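Local atomic coordinates of CELL division control protein 6 (Pyrobaculum aerophilum, PDB entry 1FNN), a protein that binds ADP and magnesium through an AAA+ ATPase domain and is probably involved in regulating DNA replication. Residues A89-I94 / D110-L115; H42-A47 / L148-D153. All coordinates share one frame; numbering follows the deposited sequence.

Contact 1 (A89-I94 / D110-L115)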
ATOM      1  N   ALA A  89     -14.841 -23.379  -3.561  1.00 48.87           N
ATOM      2  CA  ALA A  89     -13.430 -23.039  -3.679  1.00 46.74           C
ATOM      3  C   ALA A  89     -12.797 -22.885  -2.294  1.00 44.68           C
ATOM      4  O   ALA A  89     -11.666 -23.316  -2.102  1.00 45.02           O
ATOM      5  CB  ALA A  89     -13.249 -21.760  -4.494  1.00 46.98           C
ATOM      6  N   ILE A  90     -13.439 -22.185  -1.377  1.00 44.04           N
ATOM      7  CA  ILE A  90     -12.880 -21.940  -0.041  1.00 44.43           C
ATOM      8  C   ILE A  90     -12.791 -23.198   0.809  1.00 45.16           C
ATOM      9  O   ILE A  90     -11.745 -23.525   1.383  1.00 43.31           O
ATOM     10  CB  ILE A  90     -13.729 -20.893   0.705  1.00 42.18           C
ATOM     11  CG1 ILE A  90     -13.613 -19.539   0.006  1.00 40.00           C
ATOM     12  CG2 ILE A  90     -13.264 -20.772   2.161  1.00 39.73           C
ATOM     13  CD1 ILE A  90     -14.774 -18.601   0.315  1.00 46.42           C
ATOM     14  N   ILE A  91     -13.893 -23.962   0.875  1.00 43.84           N
ATOM     15  CA  ILE A  91     -13.856 -25.217   1.638  1.00 44.91           C
ATOM     16  C   ILE A  91     -12.826 -26.170   1.073  1.00 46.57           C
ATOM     17  O   ILE A  91     -12.166 -26.932   1.813  1.00 49.13           O
ATOM     18  CB  ILE A  91     -15.265 -25.850   1.727  1.00 45.15           C
ATOM     19  CG1 ILE A  91     -15.341 -26.804   2.922  1.00 45.90           C
ATOM     20  CG2 ILE A  91     -15.637 -26.582   0.461  1.00 42.82           C
ATOM     21  CD1 ILE A  91     -15.417 -26.081   4.253  1.00 48.38           C
ATOM     22  N   GLY A  92     -12.672 -26.217  -0.256  1.00 45.90           N
ATOM     23  CA  GLY A  92     -11.632 -26.997  -0.883  1.00 43.63           C
ATOM     24  C   GLY A  92     -10.230 -26.578  -0.440  1.00 45.72           C
ATOM     25  O   GLY A  92      -9.356 -27.430  -0.205  1.00 42.10           O
ATOM     26  N   GLU A  93      -9.961 -25.265  -0.377  1.00 43.92           N
ATOM     27  CA  GLU A  93      -8.644 -24.802   0.050  1.00 42.92           C
ATOM     28  C   GLU A  93      -8.427 -25.056   1.540  1.00 42.06           C
ATOM     29  O   GLU A  93      -7.386 -25.604   1.923  1.00 42.03           O
ATOM     30  CB  GLU A  93      -8.428 -23.331  -0.321  1.00 45.98           C
ATOM     31  CG  GLU A  93      -7.094 -22.759   0.149  1.00 43.46           C
ATOM     32  CD  GLU A  93      -5.893 -23.475  -0.446  1.00 54.19           C
ATOM     33  OE1 GLU A  93      -6.130 -24.296  -1.368  1.00 44.55           O
ATOM     34  OE2 GLU A  93      -4.742 -23.217   0.002  1.00 44.79           O
ATOM     35  N   ILE A  94      -9.473 -24.956   2.367  1.00 40.39           N
ATOM     36  CA  ILE A  94      -9.364 -25.279   3.788  1.00 38.04           C
ATOM     37  C   ILE A  94      -9.054 -26.757   3.965  1.00 40.41           C
ATOM     38  O   ILE A  94      -8.210 -27.192   4.743  1.00 36.38           O
ATOM     39  CB  ILE A  94     -10.704 -24.979   4.511  1.00 41.83           C
ATOM     40  CG1 ILE A  94     -10.868 -23.466   4.629  1.00 44.28           C
ATOM     41  CG2 ILE A  94     -10.786 -25.596   5.908  1.00 36.23           C
ATOM     42  CD1 ILE A  94     -12.226 -22.988   5.105  1.00 46.76           C
ATOM     43  N   ASP A 110     -23.823 -28.222   3.277  1.00 53.55           N
ATOM     44  CA  ASP A 110     -23.962 -28.678   4.647  1.00 52.59           C
ATOM     45  C   ASP A 110     -23.082 -29.882   4.950  1.00 52.04           C
ATOM     46  O   ASP A 110     -22.555 -30.074   6.041  1.00 51.98           O
ATOM     47  CB  ASP A 110     -25.415 -29.081   4.951  1.00 61.69           C
ATOM     48  CG  ASP A 110     -26.382 -27.906   4.918  1.00 71.78           C
ATOM     49  OD1 ASP A 110     -25.930 -26.740   4.977  1.00 68.77           O
ATOM     50  OD2 ASP A 110     -27.611 -28.166   4.833  1.00 76.21           O
ATOM     51  N   GLU A 111     -23.019 -30.831   4.018  1.00 54.00           N
ATOM     52  CA  GLU A 111     -22.156 -32.005   4.176  1.00 51.72           C
ATOM     53  C   GLU A 111     -20.687 -31.603   4.324  1.00 48.22           C
ATOM     54  O   GLU A 111     -19.995 -32.067   5.225  1.00 47.22           O
ATOM     55  CB  GLU A 111     -22.367 -32.912   2.955  1.00 51.38           C
ATOM     56  CG  GLU A 111     -23.630 -33.744   3.202  1.00 65.39           C
ATOM     57  CD  GLU A 111     -24.137 -34.432   1.957  1.00 66.15           C
ATOM     58  OE1 GLU A 111     -24.660 -35.557   2.124  1.00 70.66           O
ATOM     59  OE2 GLU A 111     -24.032 -33.893   0.837  1.00 70.64           O
ATOM     60  N   PHE A 112     -20.258 -30.692   3.467  1.00 49.26           N
ATOM     61  CA  PHE A 112     -18.914 -30.124   3.541  1.00 50.25           C
ATOM     62  C   PHE A 112     -18.588 -29.508   4.894  1.00 50.16           C
ATOM     63  O   PHE A 112     -17.641 -29.904   5.568  1.00 46.91           O
ATOM     64  CB  PHE A 112     -18.810 -29.008   2.498  1.00 57.31           C
ATOM     65  CG  PHE A 112     -18.183 -29.465   1.214  1.00 65.63           C
ATOM     66  CD1 PHE A 112     -18.765 -29.142  -0.001  1.00 69.85           C
ATOM     67  CD2 PHE A 112     -17.013 -30.216   1.240  1.00 70.46           C
ATOM     68  CE1 PHE A 112     -18.181 -29.567  -1.182  1.00 78.95           C
ATOM     69  CE2 PHE A 112     -16.440 -30.635   0.060  1.00 71.21           C
ATOM     70  CZ  PHE A 112     -17.015 -30.314  -1.149  1.00 78.26           C
ATOM     71  N   LEU A 113     -19.523 -28.671   5.409  1.00 47.30           N
ATOM     72  CA  LEU A 113     -19.285 -28.080   6.720  1.00 47.67           C
ATOM     73  C   LEU A 113     -19.233 -29.149   7.778  1.00 45.05           C
ATOM     74  O   LEU A 113     -18.428 -29.139   8.721  1.00 48.88           O
ATOM     75  CB  LEU A 113     -20.372 -27.058   7.098  1.00 49.94           C
ATOM     76  CG  LEU A 113     -20.281 -25.756   6.314  1.00 52.23           C
ATOM     77  CD1 LEU A 113     -21.549 -24.925   6.558  1.00 54.87           C
ATOM     78  CD2 LEU A 113     -19.013 -24.998   6.680  1.00 49.51           C
ATOM     79  N   ALA A 114     -20.173 -30.106   7.641  1.00 48.37           N
ATOM     80  CA  ALA A 114     -20.174 -31.221   8.608  1.00 47.40           C
ATOM     81  C   ALA A 114     -18.840 -31.976   8.544  1.00 42.22           C
ATOM     82  O   ALA A 114     -18.348 -32.417   9.587  1.00 46.63           O
ATOM     83  CB  ALA A 114     -21.350 -32.123   8.255  1.00 50.56           C
ATOM     84  N   LEU A 115     -18.340 -32.231   7.352  1.00 44.79           N
ATOM     85  CA  LEU A 115     -17.029 -32.922   7.229  1.00 47.10           C
ATOM     86  C   LEU A 115     -15.895 -32.146   7.898  1.00 44.65           C
ATOM     87  O   LEU A 115     -15.095 -32.659   8.682  1.00 44.22           O
ATOM     88  CB  LEU A 115     -16.710 -33.155   5.755  1.00 45.40           C
ATOM     89  CG  LEU A 115     -15.410 -33.941   5.439  1.00 44.27           C
ATOM     90  CD1 LEU A 115     -15.428 -35.329   6.054  1.00 48.69           C
ATOM     91  CD2 LEU A 115     -15.209 -34.027   3.935  1.00 47.03           C
TER

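Contact 2 (H42-A47 / L148-D153)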
ATOM      1  N   HIS A  42     -10.766 -22.182  24.447  1.00 44.88           N
ATOM      2  CA  HIS A  42     -11.611 -21.738  25.576  1.00 45.60           C
ATOM      3  C   HIS A  42     -12.477 -20.540  25.261  1.00 46.12           C
ATOM      4  O   HIS A  42     -13.356 -20.205  26.064  1.00 48.23           O
ATOM      5  CB  HIS A  42     -10.697 -21.416  26.776  1.00 48.97           C
ATOM      6  CG  HIS A  42      -9.838 -22.616  27.070  1.00 50.66           C
ATOM      7  ND1 HIS A  42     -10.409 -23.752  27.622  1.00 59.67           N
ATOM      8  CD2 HIS A  42      -8.534 -22.887  26.910  1.00 52.83           C
ATOM      9  CE1 HIS A  42      -9.474 -24.672  27.791  1.00 59.65           C
ATOM     10  NE2 HIS A  42      -8.328 -24.171  27.365  1.00 55.69           N
ATOM     11  N   HIS A  43     -12.264 -19.855  24.135  1.00 42.70           N
ATOM     12  CA  HIS A  43     -13.188 -18.812  23.676  1.00 39.53           C
ATOM     13  C   HIS A  43     -12.951 -18.622  22.173  1.00 41.00           C
ATOM     14  O   HIS A  43     -12.083 -19.309  21.641  1.00 37.00           O
ATOM     15  CB  HIS A  43     -12.916 -17.485  24.401  1.00 37.90           C
ATOM     16  CG  HIS A  43     -11.869 -16.579  23.822  1.00 37.64           C
ATOM     17  ND1 HIS A  43     -10.529 -16.730  24.038  1.00 38.85           N
ATOM     18  CD2 HIS A  43     -12.000 -15.477  23.013  1.00 37.66           C
ATOM     19  CE1 HIS A  43      -9.814 -15.787  23.410  1.00 33.86           C
ATOM     20  NE2 HIS A  43     -10.717 -15.030  22.785  1.00 36.20           N
ATOM     21  N   TYR A  44     -13.808 -17.892  21.490  1.00 40.11           N
ATOM     22  CA  TYR A  44     -13.728 -17.708  20.058  1.00 42.82           C
ATOM     23  C   TYR A  44     -13.153 -16.335  19.724  1.00 41.34           C
ATOM     24  O   TYR A  44     -13.873 -15.344  19.763  1.00 40.50           O
ATOM     25  CB  TYR A  44     -15.150 -17.804  19.518  1.00 40.18           C
ATOM     26  CG  TYR A  44     -15.368 -17.502  18.054  1.00 42.49           C
ATOM     27  CD1 TYR A  44     -16.634 -17.080  17.643  1.00 42.40           C
ATOM     28  CD2 TYR A  44     -14.369 -17.618  17.094  1.00 36.12           C
ATOM     29  CE1 TYR A  44     -16.892 -16.788  16.311  1.00 44.60           C
ATOM     30  CE2 TYR A  44     -14.625 -17.328  15.774  1.00 39.25           C
ATOM     31  CZ  TYR A  44     -15.875 -16.917  15.386  1.00 43.03           C
ATOM     32  OH  TYR A  44     -16.135 -16.627  14.068  1.00 44.48           O
ATOM     33  N   PRO A  45     -11.886 -16.291  19.358  1.00 40.73           N
ATOM     34  CA  PRO A  45     -11.249 -15.031  18.985  1.00 38.83           C
ATOM     35  C   PRO A  45     -11.628 -14.649  17.571  1.00 43.38           C
ATOM     36  O   PRO A  45     -11.596 -15.499  16.675  1.00 39.57           O
ATOM     37  CB  PRO A  45      -9.771 -15.307  19.094  1.00 39.81           C
ATOM     38  CG  PRO A  45      -9.607 -16.702  19.579  1.00 39.18           C
ATOM     39  CD  PRO A  45     -10.903 -17.394  19.356  1.00 34.96           C
ATOM     40  N   ARG A  46     -12.042 -13.395  17.348  1.00 40.05           N
ATOM     41  CA  ARG A  46     -12.284 -12.937  15.992  1.00 39.85           C
ATOM     42  C   ARG A  46     -11.938 -11.449  15.863  1.00 47.54           C
ATOM     43  O   ARG A  46     -11.998 -10.744  16.882  1.00 47.10           O
ATOM     44  CB  ARG A  46     -13.616 -13.310  15.415  1.00 45.33           C
ATOM     45  CG  ARG A  46     -14.919 -13.050  16.104  1.00 51.69           C
ATOM     46  CD  ARG A  46     -15.046 -13.613  17.524  1.00 48.41           C
ATOM     47  NE  ARG A  46     -16.345 -13.279  18.035  1.00 60.14           N
ATOM     48  CZ  ARG A  46     -16.853 -13.357  19.242  1.00 57.13           C
ATOM     49  NH1 ARG A  46     -16.134 -13.808  20.256  1.00 61.07           N
ATOM     50  NH2 ARG A  46     -18.112 -12.956  19.362  1.00 64.54           N
ATOM     51  N   ALA A  47     -11.303 -11.070  14.738  1.00 45.42           N
ATOM     52  CA  ALA A  47     -10.996  -9.665  14.465  1.00 44.80           C
ATOM     53  C   ALA A  47     -11.307  -9.359  12.987  1.00 47.04           C
ATOM     54  O   ALA A  47     -11.269 -10.242  12.135  1.00 40.30           O
ATOM     55  CB  ALA A  47      -9.517  -9.393  14.677  1.00 43.94           C
ATOM     56  N   LEU A 148     -19.545 -20.372  12.198  1.00 52.08           N
ATOM     57  CA  LEU A 148     -18.981 -21.682  12.509  1.00 48.28           C
ATOM     58  C   LEU A 148     -18.185 -21.660  13.795  1.00 45.97           C
ATOM     59  O   LEU A 148     -18.345 -22.540  14.639  1.00 45.07           O
ATOM     60  CB  LEU A 148     -18.161 -22.193  11.322  1.00 48.55           C
ATOM     61  CG  LEU A 148     -17.667 -23.641  11.384  1.00 55.41           C
ATOM     62  CD1 LEU A 148     -18.831 -24.606  11.614  1.00 58.64           C
ATOM     63  CD2 LEU A 148     -16.942 -24.007  10.091  1.00 52.64           C
ATOM     64  N   GLY A 149     -17.359 -20.645  14.048  1.00 44.47           N
ATOM     65  CA  GLY A 149     -16.552 -20.556  15.234  1.00 44.46           C
ATOM     66  C   GLY A 149     -17.319 -20.505  16.545  1.00 45.68           C
ATOM     67  O   GLY A 149     -16.719 -20.688  17.608  1.00 41.76           O
ATOM     68  N   GLN A 150     -18.588 -20.132  16.535  1.00 47.09           N
ATOM     69  CA  GLN A 150     -19.442 -20.129  17.702  1.00 53.60           C
ATOM     70  C   GLN A 150     -19.977 -21.500  18.087  1.00 53.50           C
ATOM     71  O   GLN A 150     -20.400 -21.703  19.230  1.00 59.93           O
ATOM     72  CB  GLN A 150     -20.667 -19.235  17.468  1.00 56.73           C
ATOM     73  CG  GLN A 150     -20.432 -17.798  17.876  1.00 65.92           C
ATOM     74  CD  GLN A 150     -21.757 -17.063  18.078  1.00 71.63           C
ATOM     75  OE1 GLN A 150     -21.811 -16.224  18.977  1.00 71.39           O
ATOM     76  NE2 GLN A 150     -22.767 -17.383  17.267  1.00 66.20           N
ATOM     77  N   GLU A 151     -19.949 -22.461  17.198  1.00 53.12           N
ATOM     78  CA  GLU A 151     -20.479 -23.798  17.432  1.00 52.74           C
ATOM     79  C   GLU A 151     -19.592 -24.721  18.225  1.00 50.87           C
ATOM     80  O   GLU A 151     -19.243 -25.812  17.780  1.00 51.94           O
ATOM     81  CB  GLU A 151     -20.836 -24.383  16.045  1.00 59.90           C
ATOM     82  CG  GLU A 151     -21.978 -23.494  15.529  1.00 77.51           C
ATOM     83  CD  GLU A 151     -22.993 -24.178  14.661  1.00 85.38           C
ATOM     84  OE1 GLU A 151     -22.884 -25.407  14.484  1.00 95.73           O
ATOM     85  OE2 GLU A 151     -23.909 -23.495  14.146  1.00 90.58           O
ATOM     86  N   ALA A 152     -19.288 -24.351  19.463  1.00 47.77           N
ATOM     87  CA  ALA A 152     -18.360 -25.094  20.283  1.00 51.35           C
ATOM     88  C   ALA A 152     -18.852 -26.488  20.661  1.00 52.78           C
ATOM     89  O   ALA A 152     -17.971 -27.315  20.940  1.00 53.03           O
ATOM     90  CB  ALA A 152     -17.958 -24.400  21.576  1.00 46.34           C
ATOM     91  N   ASP A 153     -20.156 -26.679  20.819  1.00 55.19           N
ATOM     92  CA  ASP A 153     -20.630 -27.998  21.233  1.00 56.04           C
ATOM     93  C   ASP A 153     -20.495 -28.989  20.088  1.00 55.16           C
ATOM     94  O   ASP A 153     -20.016 -30.093  20.345  1.00 54.96           O
ATOM     95  CB  ASP A 153     -22.069 -28.004  21.764  1.00 62.88           C
ATOM     96  CG  ASP A 153     -22.160 -27.204  23.049  1.00 62.43           C
ATOM     97  OD1 ASP A 153     -21.229 -27.274  23.879  1.00 73.23           O
ATOM     98  OD2 ASP A 153     -23.166 -26.503  23.223  1.00 71.55           O
TER
HETATM   99  O   HOH W   1     -15.310 -19.054  12.630  1.00 59.56           O

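Contact 1 (A89-I94 / D110-L115)
I91 and F112 meet where helix 87-97 passes helix 109-122, their CA atoms 7.3 Å apart, the shortest such distance between the two segments. The principal interaction is a CH-pi contact. The methyl CG2 of I91 stands over the middle of the F112 ring, 3.9 Å from its centroid and only 9° off the ring normal, so the branch comes down on the face and not on the edge. Its nearest ring atom is CG of F112, also at 3.9 Å. The other branch of I91 starts beside the root of the ring: CG1 lies 4.1 Å from CB of F112. With CG1 roughly anti to the backbone N (chi1 -158°), CG2 comes over the ring face while CG1 stays beside that CB.

Purely aliphatic contact is looser. CD1 of I91 comes within 4.5 Å of CD2 of L113, whose CB points away from helix 87-97 while its branched end returns toward it. No hydrogen bond crosses between the segments, and the 141 Å² buried between them comes almost wholly from these three side chains.

The surroundings extend the apolar patch: F112 also meets the ring of F102, with planes at about 60°, and packs on F87, while I90 and I94 of helix 87-97 lie on I79 of strand 75-80. This is helix-on-helix packing on a flank of the parallel five-stranded sheet, within the P-loop-type alpha/beta fold of the AAA+ domain.

Contact 2 (H42-A47 / L148-D153)
A type I beta turn, L148 to E151, which leads from helix 139-148 to helix 152-155, packs against the residues entering strand 46-50 of the AAA+ domain's parallel sheet. Y44 lays its ring flat on this turn. CA of G149 sits 3.8 Å from the ring centroid and 14° off the normal, which makes a CH-pi contact over the face; on the same face the carbonyl O of G149 approaches CG of Y44 to 3.5 Å. G149 has no side chain, so the backbone can lie this close. The ring reaches the turn because chi1 of Y44, 174°, sets CG opposite the backbone N. Next along the turn, CG of Q150 lies 3.9 Å from CD1 of Y44.

On the opposite face, CD of R46 lies 3.7 Å above the ring plane, over its centre, so the tyrosine is sandwiched between arginine methylene and glycine backbone. R46 is steadied by a bond from NH1 to the carbonyl O of Y44, 2.8 Å long. At the far end, the Y44 hydroxyl is hydrogen-bonded to the carbonyl O of I146 and also accepts from a water, 2.9 Å from OH, which in turn takes a weak bond from N of G149 at 3.0 Å.

Both contacts belong to the AAA+ domain, and along the chain contact 1 is nested within the loop closed by contact 2. Their centres are 18 Å apart, yet they touch: CD2 of L113 in contact 1 packs 4.1 Å from CD2 of L148 in contact 2, so helix 109-122 meets the end of helix 139-148. Contact 1 is partly buried, helix against helix, and wholly apolar. Contact 2 joins a strand entry to a turn, buried at Y44 and G149 with exposed Q150 at its margin; no direct hydrogen bond crosses it, but a water links hydroxyl to amide, the latter weakly. Each places carbon over an aromatic face, from a side-chain methyl in one and from main chain in the other.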